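Local structure of anthranilate-CoA ligase (Stigmatella aurantiaca, 4WV3) at residues T195-L198 with W199-V203. The protein is an acyl-CoA-ligase-type enzyme of the ANL superfamily, with a large AMP-binding domain followed by a small C-terminal domain. Residues are numbered along the deposited sequence; the frame is centred on the assembly and turned at random.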
loop_
_atom_site.group_PDB
_atom_site.type_symbol
_atom_site.label_atom_id
_atom_site.label_comp_id
_atom_site.label_asym_id
_atom_site.label_seq_id
_atom_site.Cartn_x
_atom_site.Cartn_y
_atom_site.Cartn_z
ATOM N N THR A 195 10.645 -8.893 -5.992
ATOM C CA THR A 195 10.387 -7.989 -4.876
ATOM C C THR A 195 10.505 -8.725 -3.545
ATOM O O THR A 195 10.939 -8.152 -2.546
ATOM C CB THR A 195 8.994 -7.329 -4.966
ATOM O OG1 THR A 195 7.989 -8.341 -5.110
ATOM C CG2 THR A 195 8.926 -6.376 -6.150
ATOM N N ALA A 196 10.121 -9.997 -3.542
ATOM C CA ALA A 196 10.192 -10.814 -2.336
ATOM C C ALA A 196 11.634 -11.027 -1.902
ATOM O O ALA A 196 11.929 -11.113 -0.709
ATOM C CB ALA A 196 9.498 -12.151 -2.554
ATOM N N GLN A 197 12.532 -11.103 -2.877
ATOM C CA GLN A 197 13.945 -11.308 -2.596
ATOM C C GLN A 197 14.653 -9.987 -2.314
ATOM O O GLN A 197 15.350 -9.852 -1.308
ATOM C CB GLN A 197 14.627 -12.024 -3.763
ATOM C CG GLN A 197 16.073 -12.404 -3.493
ATOM C CD GLN A 197 16.204 -13.456 -2.408
ATOM O OE1 GLN A 197 15.525 -14.482 -2.438
ATOM N NE2 GLN A 197 17.078 -13.202 -1.440
ATOM N N LEU A 198 14.463 -9.015 -3.203
ATOM C CA LEU A 198 15.177 -7.742 -3.127
ATOM C C LEU A 198 14.902 -6.952 -1.849
ATOM O O LEU A 198 15.810 -6.338 -1.287
ATOM C CB LEU A 198 14.882 -6.880 -4.358
ATOM C CG LEU A 198 15.454 -7.385 -5.686
ATOM C CD1 LEU A 198 15.093 -6.443 -6.827
ATOM C CD2 LEU A 198 16.962 -7.571 -5.591
ATOM N N TRP A 199 13.656 -6.964 -1.387
ATOM C CA TRP A 199 13.315 -6.247 -0.163
ATOM C C TRP A 199 12.920 -7.174 0.984
ATOM O O TRP A 199 13.422 -7.033 2.100
ATOM C CB TRP A 199 12.209 -5.220 -0.410
ATOM C CG TRP A 199 11.892 -4.416 0.812
ATOM C CD1 TRP A 199 12.496 -3.259 1.211
ATOM C CD2 TRP A 199 10.907 -4.719 1.808
ATOM N NE1 TRP A 199 11.943 -2.820 2.389
ATOM C CE2 TRP A 199 10.965 -3.698 2.776
ATOM C CE3 TRP A 199 9.980 -5.752 1.972
ATOM C CZ2 TRP A 199 10.133 -3.679 3.894
ATOM C CZ3 TRP A 199 9.153 -5.732 3.080
ATOM C CH2 TRP A 199 9.234 -4.702 4.026
ATOM N N GLY A 200 12.016 -8.110 0.706
ATOM C CA GLY A 200 11.501 -9.011 1.721
ATOM C C GLY A 200 12.580 -9.777 2.464
ATOM O O GLY A 200 12.534 -9.902 3.688
ATOM N N VAL A 201 13.561 -10.279 1.720
ATOM C CA VAL A 201 14.639 -11.063 2.306
ATOM C C VAL A 201 15.886 -10.219 2.554
ATOM O O VAL A 201 16.388 -10.154 3.676
ATOM C CB VAL A 201 15.010 -12.257 1.405
ATOM C CG1 VAL A 201 16.199 -13.012 1.979
ATOM C CG2 VAL A 201 13.815 -13.180 1.234
ATOM N N ASN A 202 16.373 -9.566 1.504
ATOM C CA ASN A 202 17.630 -8.826 1.573
ATOM C C ASN A 202 17.606 -7.606 2.494
ATOM O O ASN A 202 18.647 -7.192 3.003
ATOM C CB ASN A 202 18.085 -8.409 0.173
ATOM C CG ASN A 202 18.324 -9.595 -0.740
ATOM O OD1 ASN A 202 18.444 -10.733 -0.282
ATOM N ND2 ASN A 202 18.399 -9.334 -2.039
ATOM N N VAL A 203 16.427 -7.031 2.705
ATOM C CA VAL A 203 16.321 -5.810 3.500
ATOM C C VAL A 203 15.570 -6.023 4.812
ATOM O O VAL A 203 16.102 -5.753 5.889
ATOM C CB VAL A 203 15.650 -4.672 2.708
ATOM C CG1 VAL A 203 15.560 -3.415 3.561
ATOM C CG2 VAL A 203 16.420 -4.397 1.426
HETATM O O HOH W 1 18.430 -5.921 -2.297
#
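Gln197 and Asn202 join side chains over a widened turn of helix 191-204: Gln197 NE2 donates to Asn202 OD1 at 3.1 Å, with OD1 close to the plane of the donor amide. The nitrogen instead stands above the Asn202 carbonyl plane, missing its lone pairs, and the two amides are turned 53° apart. Gln197 reaches this position because CG lies anti to the backbone N (chi1 -174°) and the chain then bends at chi2, which also lays NE2 against Val201 CG1. Its other amide atom, OE1, is hydrogen-bonded to Tyr233 of helix 221-234; held at both ends, the amide would be limited in its rotation. The backbone beneath widens locally to pi-type bonding: Asn202 N donates to Gln197 O five residues back at 3.0 Å, whereas the Val201 N to Ala196 O and Gly200 N to Thr195 O bonds are weak. Four-residue bonds flank it, Trp199 N to Thr195 O and Val203 N to Trp199 O.

Two faces are packed. Ala196 meets Phe230 and Tyr233 of helix 221-234; toward strand 325-328, Val203 touches Ser328, and the Trp199 indole meets His324 and bonds through NE1 to Ser328, about 8 Å from the bound 5'-O-[(S)-[(2-aminobenzoyl)oxy](hydroxy)phosphoryl]adenosine. On the looser side Asn202 is exposed, and a water donates to Leu198 O at 2.8 Å while accepting only weakly from Asn202 ND2. The direct side-chain hydrogen bond across the turn thus joins two neutral amides at its more open side and, off the acceptor's lone pairs, is probably modest in strength.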